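Local coordinates for protein aminotransferase class I and II (Anaerococcus prevotii, PDB 4EMY) that binds pyridoxal 5'-phosphate and, as a homodimeric member of an aminotransferase family, probably catalyses the transfer of amino groups, at residues A[72-77]-A[301-306]; A[79-84]-A[308-313]; A[86-91]-A[102-107]; A[55-60]-A[262-267]; A[250-255]-A[281-286]. All coordinates share one frame; numbering follows the deposited sequence.

Contact 1: residues A[72-77]-A[301-306]. With PLP (pyridoxal-5'-phosphate), chain F.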
# COMPACT_ATOMS: atom_id res chain seq x y z
N ILE A 72 -4.23 -7.74 15.24
CA ILE A 72 -3.05 -7.55 14.39
C ILE A 72 -3.11 -8.42 13.13
O ILE A 72 -2.87 -7.94 12.02
CB ILE A 72 -1.74 -7.82 15.16
CG1 ILE A 72 -1.73 -7.08 16.51
CG2 ILE A 72 -0.53 -7.41 14.33
CD1 ILE A 72 -0.60 -7.46 17.45
N ALA A 73 -3.47 -9.69 13.31
CA ALA A 73 -3.43 -10.69 12.24
C ALA A 73 -4.50 -10.55 11.14
O ALA A 73 -4.20 -10.75 9.97
CB ALA A 73 -3.48 -12.09 12.83
N SER A 74 -5.73 -10.22 11.53
CA SER A 74 -6.89 -10.23 10.61
C SER A 74 -6.91 -9.08 9.60
O SER A 74 -6.36 -8.00 9.86
CB SER A 74 -8.19 -10.22 11.41
OG SER A 74 -8.23 -9.09 12.28
N TYR A 75 -7.54 -9.30 8.46
CA TYR A 75 -7.66 -8.27 7.43
C TYR A 75 -8.47 -7.07 7.95
O TYR A 75 -9.40 -7.23 8.75
CB TYR A 75 -8.32 -8.81 6.15
CG TYR A 75 -7.40 -9.60 5.23
CD1 TYR A 75 -6.24 -9.03 4.69
CD2 TYR A 75 -7.73 -10.91 4.85
CE1 TYR A 75 -5.42 -9.75 3.84
CE2 TYR A 75 -6.91 -11.63 4.00
CZ TYR A 75 -5.76 -11.05 3.50
OH TYR A 75 -4.96 -11.78 2.66
N ALA A 76 -8.10 -5.88 7.51
CA ALA A 76 -8.91 -4.71 7.79
C ALA A 76 -9.94 -4.55 6.66
O ALA A 76 -9.68 -4.96 5.53
CB ALA A 76 -8.04 -3.48 7.92
N PRO A 77 -11.13 -4.00 6.96
CA PRO A 77 -12.05 -3.70 5.87
C PRO A 77 -11.38 -2.80 4.84
O PRO A 77 -10.48 -2.04 5.20
CB PRO A 77 -13.21 -2.97 6.55
CG PRO A 77 -12.90 -2.93 8.01
CD PRO A 77 -11.77 -3.87 8.28
N GLY A 301 -5.54 -1.80 4.77
CA GLY A 301 -4.53 -1.14 5.59
C GLY A 301 -3.89 -2.04 6.61
O GLY A 301 -4.32 -3.17 6.81
N THR A 302 -2.84 -1.53 7.25
CA THR A 302 -2.17 -2.24 8.33
C THR A 302 -3.15 -2.27 9.49
O THR A 302 -3.37 -1.25 10.15
CB THR A 302 -0.87 -1.54 8.77
OG1 THR A 302 -0.14 -1.12 7.61
CG2 THR A 302 -0.01 -2.45 9.62
N HIS A 303 -3.74 -3.43 9.74
CA HIS A 303 -4.81 -3.53 10.72
C HIS A 303 -4.39 -3.11 12.11
O HIS A 303 -5.11 -2.34 12.75
CB HIS A 303 -5.47 -4.91 10.68
CG HIS A 303 -6.90 -4.92 11.18
ND1 HIS A 303 -7.54 -6.05 11.52
CD2 HIS A 303 -7.79 -3.87 11.42
CE1 HIS A 303 -8.78 -5.75 11.93
NE2 HIS A 303 -8.94 -4.42 11.87
N ALA A 304 -3.23 -3.54 12.59
CA ALA A 304 -2.78 -3.15 13.93
C ALA A 304 -2.80 -1.64 14.16
O ALA A 304 -3.25 -1.17 15.22
CB ALA A 304 -1.40 -3.73 14.26
N ALA A 305 -2.33 -0.88 13.17
CA ALA A 305 -2.25 0.58 13.27
C ALA A 305 -3.62 1.24 13.41
O ALA A 305 -3.78 2.23 14.14
CB ALA A 305 -1.51 1.14 12.07
N GLN A 306 -4.62 0.69 12.72
CA GLN A 306 -5.97 1.21 12.80
C GLN A 306 -6.54 0.99 14.19
O GLN A 306 -7.16 1.88 14.76
CB GLN A 306 -6.87 0.55 11.76
CG GLN A 306 -6.46 0.86 10.33
CD GLN A 306 -7.43 0.29 9.30
OE1 GLN A 306 -8.48 -0.26 9.64
NE2 GLN A 306 -7.07 0.42 8.03
N1 PLP F . -3.94 -13.72 -4.41
C2 PLP F . -4.99 -14.62 -4.26
C2A PLP F . -5.25 -15.64 -5.32
C3 PLP F . -5.80 -14.56 -3.13
O3 PLP F . -6.84 -15.43 -2.95
C4 PLP F . -5.55 -13.61 -2.16
C4A PLP F . -6.70 -13.21 -1.27
O4A PLP F . -6.87 -13.80 -0.21
C5 PLP F . -4.49 -12.72 -2.31
C6 PLP F . -3.68 -12.77 -3.44
C5A PLP F . -4.27 -11.68 -1.23
O4P PLP F . -2.92 -11.33 -1.09
P PLP F . -2.54 -10.22 -0.01
O1P PLP F . -3.46 -10.33 1.18
O2P PLP F . -2.63 -8.84 -0.59
O3P PLP F . -1.13 -10.53 0.38
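The imidazole of His303 has Ala76 over one face, CA lying 3.8 Å above the ring plane and over its centre, while Ser74 OG sits in plane at the edge, beside ND1. The N-H of ND1 serves two oxygens. His303 ND1 bonds to Ser74 O at 2.8 Å, reaching it from well above the carbonyl plane, and to Ser74 OG at 3.2 Å. That hydroxyl is also bonded to Ser70 O, and NE2 at the far side of the ring goes to Glu81, so both ring nitrogens are engaged. CG of His303 is anti to the backbone N (chi1 -155°), on the side of segment 72-77. Ala76 CB fills the corner between His303 CD2, 3.5 Å away, and Gln306 OE1, an oxygen held by Glu81 N. Further back, Ile72 CG2 meets Ala304 CB at 3.8 Å. The other flat group, the Tyr75 phenol, turns from its partner segment to the second subunit: the phosphate oxygen O1P of its PLP lies at the ring edge, and Tyr75 OH donates to it at 2.6 Å. A tyrosine lent across the dimer interface to the neighbour's cofactor phosphate is a hallmark of aspartate-aminotransferase-like, fold-type I enzymes.

Contact 2: residues A[79-84]-A[308-313]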
# COMPACT_ATOMS: atom_id res chain seq x y z
N GLU A 79 -12.08 -0.07 3.40
CA GLU A 79 -12.13 1.36 3.66
C GLU A 79 -11.40 1.73 4.94
O GLU A 79 -11.07 2.89 5.16
CB GLU A 79 -13.59 1.82 3.72
CG GLU A 79 -14.31 1.83 2.37
CD GLU A 79 -14.96 0.50 2.00
OE1 GLU A 79 -14.80 -0.50 2.74
OE2 GLU A 79 -15.64 0.46 0.94
N GLY A 80 -11.14 0.71 5.76
CA GLY A 80 -10.62 0.89 7.11
C GLY A 80 -11.73 0.58 8.07
O GLY A 80 -12.91 0.62 7.69
N GLU A 81 -11.36 0.26 9.31
CA GLU A 81 -12.32 -0.02 10.39
C GLU A 81 -13.30 1.14 10.56
O GLU A 81 -12.91 2.31 10.52
CB GLU A 81 -11.58 -0.28 11.70
CG GLU A 81 -10.94 -1.66 11.82
CD GLU A 81 -11.95 -2.80 12.02
OE1 GLU A 81 -13.09 -2.53 12.45
OE2 GLU A 81 -11.59 -3.97 11.75
N LYS A 82 -14.57 0.79 10.75
CA LYS A 82 -15.65 1.77 10.90
C LYS A 82 -15.28 2.85 11.93
O LYS A 82 -15.46 4.04 11.67
CB LYS A 82 -16.95 1.05 11.27
CG LYS A 82 -18.08 1.89 11.85
CD LYS A 82 -18.77 1.13 12.98
CE LYS A 82 -20.09 1.74 13.41
NZ LYS A 82 -21.16 1.51 12.39
N ASP A 83 -14.73 2.42 13.07
CA ASP A 83 -14.31 3.34 14.12
C ASP A 83 -13.05 4.14 13.80
O ASP A 83 -12.96 5.32 14.12
CB ASP A 83 -14.14 2.59 15.44
CG ASP A 83 -15.47 2.26 16.09
OD1 ASP A 83 -15.44 1.86 17.28
OD2 ASP A 83 -16.53 2.40 15.43
N TYR A 84 -12.06 3.49 13.17
CA TYR A 84 -10.88 4.19 12.63
C TYR A 84 -11.27 5.37 11.74
O TYR A 84 -10.81 6.49 11.97
CB TYR A 84 -9.98 3.22 11.85
CG TYR A 84 -8.77 3.84 11.16
CD1 TYR A 84 -7.54 3.95 11.82
CD2 TYR A 84 -8.84 4.29 9.83
CE1 TYR A 84 -6.43 4.49 11.19
CE2 TYR A 84 -7.74 4.84 9.19
CZ TYR A 84 -6.54 4.94 9.87
OH TYR A 84 -5.43 5.48 9.24
N ILE A 308 -4.79 0.62 16.87
CA ILE A 308 -4.03 1.50 17.76
C ILE A 308 -4.74 2.84 17.90
O ILE A 308 -4.97 3.31 19.02
CB ILE A 308 -2.55 1.67 17.31
CG1 ILE A 308 -1.77 0.37 17.54
CG2 ILE A 308 -1.87 2.80 18.08
CD1 ILE A 308 -0.39 0.34 16.93
N LEU A 309 -5.11 3.45 16.78
CA LEU A 309 -5.84 4.72 16.80
C LEU A 309 -7.17 4.63 17.56
O LEU A 309 -7.54 5.55 18.29
CB LEU A 309 -6.07 5.25 15.38
CG LEU A 309 -6.48 6.72 15.27
CD1 LEU A 309 -5.28 7.62 15.50
CD2 LEU A 309 -7.09 7.01 13.90
N ILE A 310 -7.87 3.51 17.37
CA ILE A 310 -9.15 3.27 18.04
C ILE A 310 -8.94 3.20 19.56
O ILE A 310 -9.68 3.82 20.32
CB ILE A 310 -9.82 1.97 17.54
CG1 ILE A 310 -10.29 2.13 16.09
CG2 ILE A 310 -10.99 1.58 18.44
CD1 ILE A 310 -10.72 0.83 15.44
N GLU A 311 -7.92 2.45 19.97
CA GLU A 311 -7.62 2.25 21.38
C GLU A 311 -7.06 3.50 22.03
O GLU A 311 -7.20 3.69 23.25
CB GLU A 311 -6.64 1.08 21.56
CG GLU A 311 -7.30 -0.29 21.48
CD GLU A 311 -8.33 -0.50 22.57
OE1 GLU A 311 -7.94 -0.69 23.74
OE2 GLU A 311 -9.54 -0.47 22.25
N LEU A 312 -6.43 4.36 21.23
CA LEU A 312 -5.90 5.62 21.74
C LEU A 312 -7.01 6.63 22.06
O LEU A 312 -6.75 7.68 22.65
CB LEU A 312 -4.87 6.21 20.77
CG LEU A 312 -3.41 6.22 21.22
CD1 LEU A 312 -3.00 4.90 21.82
CD2 LEU A 312 -2.49 6.58 20.07
N GLU A 313 -8.24 6.27 21.69
CA GLU A 313 -9.40 7.14 21.84
C GLU A 313 -10.10 6.98 23.19
O GLU A 313 -10.87 7.84 23.60
CB GLU A 313 -10.39 6.89 20.69
CG GLU A 313 -11.45 7.96 20.51
CD GLU A 313 -10.87 9.36 20.31
OE1 GLU A 313 -11.67 10.32 20.30
OE2 GLU A 313 -9.63 9.51 20.18
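Tyr84 and Leu309 cross at about a right angle, the leucine branch CD2 lying 3.7 Å from CD1 and 3.8 Å from CE1 of Tyr84. Leu309 CB comes near the same CD1, so the CD1-CE1 bond of Tyr84 takes the leucine contact. CG of Tyr84 is anti to the backbone N (chi1 176°); the hydroxyl, beyond the contact, is hydrogen-bonded to Gly271 O and Ser270 OG. This is plain helix packing in the fold-type I aminotransferase architecture: the first turn of helix 82-93, which leads to edge strand 101-107 of the central sheet, lies against the later part of helix 303-311. Ile310 works differently from Leu309, meeting backbone and CB atoms instead of a ring. Its CG1 arm points into the start of helix 82-93, both CG1 and CD1 lying 3.7 Å from Tyr84 N. The tip CD1 is flanked by Asp83 CB at 3.8 Å and by Glu81 CB at 4.0 Å, in the N-cap residue. No hydrogen bond joins the two segments. Behind the tyrosine contact, Leu309 also touches Val88 one turn further along helix 82-93 and, on another side, Met259 and His263.

Contact 3: residues A[86-91]-A[102-107]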
# COMPACT_ATOMS: atom_id res chain seq x y z
N LYS A 86 -14.09 7.03 11.60
CA LYS A 86 -14.70 8.04 12.45
C LYS A 86 -13.66 8.80 13.28
O LYS A 86 -13.65 10.03 13.29
CB LYS A 86 -15.76 7.40 13.35
CG LYS A 86 -16.65 8.39 14.09
CD LYS A 86 -17.27 7.77 15.34
CE LYS A 86 -18.06 8.79 16.15
NZ LYS A 86 -17.17 9.75 16.87
N ILE A 87 -12.78 8.07 13.97
CA ILE A 87 -11.79 8.67 14.87
C ILE A 87 -10.73 9.50 14.12
O ILE A 87 -10.21 10.47 14.67
CB ILE A 87 -11.16 7.63 15.82
CG1 ILE A 87 -12.21 7.15 16.83
CG2 ILE A 87 -9.96 8.19 16.56
CD1 ILE A 87 -11.95 5.77 17.39
N VAL A 88 -10.43 9.14 12.87
CA VAL A 88 -9.61 9.98 11.99
C VAL A 88 -10.22 11.38 11.85
O VAL A 88 -9.56 12.38 12.11
CB VAL A 88 -9.40 9.35 10.59
CG1 VAL A 88 -8.83 10.36 9.61
CG2 VAL A 88 -8.47 8.15 10.66
N ILE A 89 -11.50 11.42 11.48
CA ILE A 89 -12.24 12.66 11.25
C ILE A 89 -12.29 13.54 12.51
O ILE A 89 -12.09 14.75 12.44
CB ILE A 89 -13.67 12.38 10.71
CG1 ILE A 89 -13.59 11.73 9.33
CG2 ILE A 89 -14.50 13.66 10.66
CD1 ILE A 89 -14.84 10.98 8.92
N ASP A 90 -12.53 12.92 13.66
CA ASP A 90 -12.61 13.65 14.91
C ASP A 90 -11.25 14.22 15.32
O ASP A 90 -11.14 15.40 15.66
CB ASP A 90 -13.18 12.77 16.02
CG ASP A 90 -14.61 12.33 15.75
OD1 ASP A 90 -15.12 11.47 16.52
OD2 ASP A 90 -15.24 12.84 14.78
N THR A 91 -10.22 13.38 15.25
CA THR A 91 -8.87 13.75 15.67
C THR A 91 -8.25 14.79 14.75
O THR A 91 -7.57 15.71 15.22
CB THR A 91 -7.96 12.50 15.74
OG1 THR A 91 -8.48 11.61 16.73
CG2 THR A 91 -6.52 12.87 16.08
N ILE A 102 -18.67 14.29 5.03
CA ILE A 102 -17.27 13.95 5.24
C ILE A 102 -17.08 12.43 5.35
O ILE A 102 -17.79 11.75 6.10
CB ILE A 102 -16.71 14.64 6.52
CG1 ILE A 102 -16.80 16.16 6.39
CG2 ILE A 102 -15.28 14.20 6.81
CD1 ILE A 102 -16.66 16.89 7.71
N SER A 103 -16.11 11.91 4.59
CA SER A 103 -15.73 10.50 4.67
C SER A 103 -14.23 10.29 4.65
O SER A 103 -13.50 11.03 4.00
CB SER A 103 -16.39 9.69 3.56
OG SER A 103 -16.30 8.31 3.83
N ALA A 104 -13.78 9.27 5.37
CA ALA A 104 -12.37 8.91 5.49
C ALA A 104 -12.16 7.49 4.98
O ALA A 104 -12.99 6.62 5.24
CB ALA A 104 -11.92 9.03 6.93
N ILE A 105 -11.08 7.28 4.24
CA ILE A 105 -10.70 5.96 3.73
C ILE A 105 -9.24 5.67 4.06
O ILE A 105 -8.34 6.40 3.63
CB ILE A 105 -10.92 5.83 2.21
CG1 ILE A 105 -12.40 5.64 1.88
CG2 ILE A 105 -10.16 4.63 1.64
CD1 ILE A 105 -13.14 6.92 1.59
N ALA A 106 -9.02 4.59 4.82
CA ALA A 106 -7.67 4.16 5.20
C ALA A 106 -6.76 4.01 3.99
O ALA A 106 -7.16 3.46 2.97
CB ALA A 106 -7.73 2.86 5.98
N THR A 107 -5.54 4.52 4.12
CA THR A 107 -4.53 4.47 3.06
C THR A 107 -3.17 4.06 3.62
O THR A 107 -2.91 4.22 4.82
CB THR A 107 -4.38 5.84 2.37
OG1 THR A 107 -4.21 6.85 3.38
CG2 THR A 107 -5.60 6.17 1.47
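Ile89 leans from its helix onto Ile102 and Ala104 of the edge strand, and nearly all of its branched chain is used. CB points toward the strand and splits into two arms. The short arm, CG2, is anti to the backbone N and meets Ile102 CG2 at 4.0 Å. The longer arm starts at CG1, which lies 3.9 Å from the same Ile102 methyl and 4.0 Å from Ala104 CB. A chi2 of 159° extends the chain, and the tip CD1 settles between the two strand residues, 3.9 Å from Ile102 CG2 and 4.0 Å from Ala104 CB, with Ser103 CA next at 4.4 Å. The axes of segments 86-91 and 102-107 approach to 8.0 Å, with the Ala104 methyl between them. One residue earlier on the helix, Val88 adds a looser touch, CG1 to Ala104 CB at 4.3 Å. Between the two segments the contact is wholly apolar; Lys86 NZ forms a salt bridge with Asp90 OD1 along the helix, and Arg85, just before the segment, bonds Ala104 O. The two segments run at 118° to each other, joined by a short loop whose Lys97 touches both Ile89 and Ile102. Val88 reaches on to Ala272 and Val274 of strand 271-277 and to Leu309 of helix 303-311, while Ser103 and Ile105 turn to the other face of the sheet, against helix 280-297.

Contact 4: residues A[55-60]-A[262-267]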
# COMPACT_ATOMS: atom_id res chain seq x y z
N ILE A 55 12.44 8.00 17.91
CA ILE A 55 11.46 8.14 18.97
C ILE A 55 10.25 7.28 18.64
O ILE A 55 9.57 7.51 17.64
CB ILE A 55 10.99 9.61 19.14
CG1 ILE A 55 12.18 10.55 19.43
CG2 ILE A 55 9.91 9.72 20.20
CD1 ILE A 55 12.41 10.86 20.90
N ALA A 56 9.99 6.29 19.48
CA ALA A 56 8.75 5.53 19.41
C ALA A 56 7.97 5.80 20.69
O ALA A 56 8.35 5.34 21.78
CB ALA A 56 9.04 4.04 19.23
N LEU A 57 6.89 6.57 20.55
CA LEU A 57 6.06 6.96 21.69
C LEU A 57 5.50 5.74 22.42
O LEU A 57 4.82 4.92 21.82
CB LEU A 57 4.91 7.86 21.21
CG LEU A 57 5.28 9.25 20.72
CD1 LEU A 57 4.14 9.83 19.91
CD2 LEU A 57 5.64 10.16 21.89
N PRO A 58 5.82 5.60 23.72
CA PRO A 58 5.30 4.46 24.48
C PRO A 58 3.77 4.34 24.43
O PRO A 58 3.26 3.24 24.30
CB PRO A 58 5.78 4.75 25.90
CG PRO A 58 7.02 5.55 25.71
CD PRO A 58 6.73 6.42 24.53
N SER A 59 3.07 5.47 24.51
CA SER A 59 1.61 5.49 24.50
C SER A 59 1.03 4.89 23.22
O SER A 59 -0.07 4.35 23.23
CB SER A 59 1.09 6.90 24.68
OG SER A 59 1.53 7.73 23.62
N VAL A 60 1.78 5.00 22.12
CA VAL A 60 1.42 4.35 20.87
C VAL A 60 1.77 2.85 20.91
O VAL A 60 0.88 2.01 20.82
CB VAL A 60 2.08 5.04 19.65
CG1 VAL A 60 1.72 4.33 18.36
CG2 VAL A 60 1.68 6.50 19.58
N SER A 262 2.61 12.12 13.63
CA SER A 262 1.81 12.35 14.82
C SER A 262 1.87 11.21 15.84
O SER A 262 1.76 11.43 17.05
CB SER A 262 0.37 12.59 14.42
OG SER A 262 -0.18 11.41 13.86
N HIS A 263 2.04 9.98 15.35
CA HIS A 263 2.03 8.80 16.21
C HIS A 263 3.33 8.05 16.16
O HIS A 263 3.41 6.92 16.65
CB HIS A 263 0.85 7.90 15.86
CG HIS A 263 -0.49 8.49 16.22
ND1 HIS A 263 -0.96 9.61 15.64
CD2 HIS A 263 -1.45 8.08 17.13
CE1 HIS A 263 -2.16 9.91 16.16
NE2 HIS A 263 -2.47 8.97 17.07
N THR A 264 4.36 8.69 15.60
CA THR A 264 5.68 8.08 15.43
C THR A 264 5.52 6.67 14.89
O THR A 264 6.06 5.71 15.45
CB THR A 264 6.53 8.11 16.73
OG1 THR A 264 5.85 7.43 17.80
CG2 THR A 264 6.82 9.53 17.17
N ALA A 265 4.77 6.54 13.79
CA ALA A 265 4.33 5.25 13.27
C ALA A 265 4.57 5.11 11.76
O ALA A 265 3.72 4.59 11.03
CB ALA A 265 2.87 5.04 13.61
N TYR A 266 5.74 5.57 11.32
CA TYR A 266 6.14 5.58 9.92
C TYR A 266 6.11 4.20 9.28
O TYR A 266 5.54 4.02 8.20
CB TYR A 266 7.55 6.17 9.76
CG TYR A 266 7.93 7.26 10.75
CD1 TYR A 266 8.00 8.59 10.36
CD2 TYR A 266 8.26 6.94 12.08
CE1 TYR A 266 8.35 9.58 11.26
CE2 TYR A 266 8.62 7.92 12.99
CZ TYR A 266 8.67 9.24 12.58
OH TYR A 266 9.02 10.21 13.49
N GLY A 267 6.73 3.23 9.95
CA GLY A 267 6.90 1.87 9.43
C GLY A 267 5.67 1.01 9.55
O GLY A 267 5.66 -0.15 9.13
O HOH W 1 10.19 9.28 16.01
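Thr264 lies at the heart of this contact, its hydroxyl accepting the backbone N-H of Leu57 in a nearly straight bond, Leu57 N to Thr264 OG1 3.1 Å at 171°. The loop belongs to the fold-type I cofactor site: it follows Lys261, which binds pyridoxal phosphate, and here meets the loop that enters helix 58-66, Leu57 being its N-cap residue. OG1 of Thr264 stands between its own backbone N and carbonyl carbon (chi1 58°) and also donates to His263 O at 2.7 Å, from above the carbonyl plane. The methyl CG2 of Thr264 faces Leu57 CD1 at 3.8 Å, the two side chains crossing at about a right angle, and Val60 sets both methyls against His263 O, CG2 coming to 3.4 Å. An alanine in place of Thr264 would probably leave Leu57 N without its acceptor and His263 O without the hydroxyl donor, and open a gap beside Leu57 CD1. In the second shell, the imidazole of His263 is stacked on Tyr321 and held at its edge by Ser262 OG, itself bonded to Ser258 O. Tyr61 OH is bonded to Thr264 O. The Tyr266 ring packs edge-to-face with Tyr75 of the second subunit, and in its plane, at the edge, a water accepts from Tyr266 OH at 2.9 Å.

Contact 5: residues A[250-255]-A[281-286]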
# COMPACT_ATOMS: atom_id res chain seq x y z
N ASN A 250 -18.77 21.72 -7.22
CA ASN A 250 -17.61 21.48 -8.09
C ASN A 250 -16.24 21.83 -7.49
O ASN A 250 -15.22 21.84 -8.20
CB ASN A 250 -17.80 22.18 -9.44
CG ASN A 250 -17.95 23.68 -9.30
OD1 ASN A 250 -18.65 24.17 -8.40
ND2 ASN A 250 -17.30 24.42 -10.18
N LEU A 251 -16.21 22.14 -6.20
CA LEU A 251 -14.95 22.38 -5.50
C LEU A 251 -14.76 21.35 -4.40
O LEU A 251 -15.18 21.56 -3.25
CB LEU A 251 -14.88 23.81 -4.95
CG LEU A 251 -13.57 24.28 -4.30
CD1 LEU A 251 -12.38 24.15 -5.25
CD2 LEU A 251 -13.70 25.72 -3.83
N PHE A 252 -14.14 20.23 -4.75
CA PHE A 252 -13.93 19.14 -3.82
C PHE A 252 -12.63 19.34 -3.03
O PHE A 252 -11.71 20.02 -3.50
CB PHE A 252 -13.94 17.80 -4.56
CG PHE A 252 -14.02 16.60 -3.66
CD1 PHE A 252 -15.01 16.50 -2.69
CD2 PHE A 252 -13.11 15.56 -3.79
CE1 PHE A 252 -15.09 15.39 -1.87
CE2 PHE A 252 -13.18 14.45 -2.97
CZ PHE A 252 -14.17 14.36 -2.00
N VAL A 253 -12.57 18.77 -1.83
CA VAL A 253 -11.40 18.88 -0.97
C VAL A 253 -11.02 17.49 -0.48
O VAL A 253 -11.86 16.78 0.07
CB VAL A 253 -11.63 19.83 0.23
CG1 VAL A 253 -10.48 19.76 1.22
CG2 VAL A 253 -11.80 21.26 -0.24
N VAL A 254 -9.77 17.08 -0.71
CA VAL A 254 -9.23 15.86 -0.11
C VAL A 254 -8.09 16.23 0.83
O VAL A 254 -7.09 16.82 0.42
CB VAL A 254 -8.72 14.84 -1.16
CG1 VAL A 254 -8.33 13.54 -0.47
CG2 VAL A 254 -9.78 14.57 -2.21
N VAL A 255 -8.25 15.88 2.10
CA VAL A 255 -7.23 16.14 3.11
C VAL A 255 -6.45 14.85 3.33
O VAL A 255 -7.04 13.81 3.61
CB VAL A 255 -7.86 16.70 4.41
CG1 VAL A 255 -6.88 16.65 5.57
CG2 VAL A 255 -8.33 18.13 4.20
N GLU A 281 -23.83 12.77 -2.89
CA GLU A 281 -23.43 11.83 -3.93
C GLU A 281 -21.97 11.99 -4.36
O GLU A 281 -21.35 11.01 -4.80
CB GLU A 281 -24.39 11.82 -5.12
CG GLU A 281 -24.51 13.12 -5.90
CD GLU A 281 -25.59 13.05 -6.95
OE1 GLU A 281 -25.66 12.03 -7.68
OE2 GLU A 281 -26.39 14.01 -7.05
N ILE A 282 -21.43 13.20 -4.23
CA ILE A 282 -20.01 13.44 -4.46
C ILE A 282 -19.16 12.64 -3.47
O ILE A 282 -18.13 12.07 -3.84
CB ILE A 282 -19.65 14.95 -4.37
CG1 ILE A 282 -20.28 15.74 -5.52
CG2 ILE A 282 -18.14 15.16 -4.35
CD1 ILE A 282 -19.87 15.29 -6.90
N ILE A 283 -19.60 12.59 -2.22
CA ILE A 283 -18.93 11.83 -1.18
C ILE A 283 -19.02 10.32 -1.40
O ILE A 283 -18.02 9.62 -1.32
CB ILE A 283 -19.42 12.26 0.23
CG1 ILE A 283 -18.51 13.36 0.78
CG2 ILE A 283 -19.51 11.10 1.21
CD1 ILE A 283 -17.11 12.91 1.15
N GLU A 284 -20.22 9.82 -1.70
CA GLU A 284 -20.39 8.39 -1.97
C GLU A 284 -19.57 7.95 -3.19
O GLU A 284 -18.97 6.88 -3.18
CB GLU A 284 -21.87 8.05 -2.14
CG GLU A 284 -22.63 7.98 -0.82
CD GLU A 284 -24.13 7.91 -0.99
OE1 GLU A 284 -24.65 8.15 -2.11
OE2 GLU A 284 -24.81 7.62 0.03
N GLU A 285 -19.55 8.80 -4.22
CA GLU A 285 -18.70 8.64 -5.40
C GLU A 285 -17.22 8.55 -5.02
O GLU A 285 -16.47 7.74 -5.57
CB GLU A 285 -18.95 9.82 -6.32
CG GLU A 285 -18.10 9.90 -7.57
CD GLU A 285 -18.27 11.24 -8.26
OE1 GLU A 285 -17.28 12.02 -8.32
OE2 GLU A 285 -19.40 11.54 -8.72
N PHE A 286 -16.82 9.40 -4.06
CA PHE A 286 -15.46 9.42 -3.51
C PHE A 286 -15.18 8.11 -2.78
O PHE A 286 -14.18 7.46 -3.06
CB PHE A 286 -15.33 10.64 -2.58
CG PHE A 286 -14.11 10.64 -1.71
CD1 PHE A 286 -12.88 11.04 -2.21
CD2 PHE A 286 -14.20 10.28 -0.37
CE1 PHE A 286 -11.75 11.06 -1.40
CE2 PHE A 286 -13.08 10.30 0.45
CZ PHE A 286 -11.86 10.68 -0.07
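Phe252 and Phe286 both hold CG anti to the backbone N, chi1 -168° on the strand and 167° on the helix, which directs each CG toward the other element. The strand, 251-258, is an inner member of the seven-stranded mixed sheet of the fold-type I large domain; helix 280-297, entered straight after the neighbouring antiparallel strand 271-277, covers one face of that sheet. The rings form an offset edge-to-face pair, the edge of Phe252 turned toward the face of Phe286, with centroids 5.3 Å apart and planes at 62°. Phe252 CE2 comes to 3.5 Å from Phe286 CD1, and Phe252 CZ to 3.7 Å from Phe286 CG. At the ring atoms CD1 and CE1 of Phe252 the partner is Ile282, whose CG2 reaches Phe252 CD1 at 3.8 Å, the two side chains sliding past each other in opposite directions. Ile283 adds its tip, CD1, at the ring edge, 4.4 Å from Phe252 CE1. An alanine at Phe252 would probably open a gap between strand and helix, leaving the face of Phe286 without its aromatic edge and Ile282 CG2 without its ring partner. Tyr121 of helix 109-121 and Met6 of the second subunit also pack on Phe252. Beyond the aromatic pair, Val254 CG2 lies 4.1 Å from Phe286 CE1.

In the fold
Contacts 1, 3, 4 and 5 are buried; contact 2 is only partly so. Contacts 1 and 2 share helix 303-311 and meet through Glu81, which binds His303 and Gln306; contacts 2 and 3 share helix 82-93, joined also by Glu79 O to Ala106 N. Contacts 3 and 5 hold helices against opposite faces of one sheet and touch where Ile105 and Ser103 meet Phe286; both, like contact 2, are apolar across their segments. Hydrogen bonds across the segments appear in contacts 1 and 4, which involve loops; contact 1 carries Tyr75 to the cofactor and contact 4 follows Lys261. Contacts 1, 4 and 5 touch the second subunit. Leu309 and Leu312 link contact 2 to His263 of contact 4.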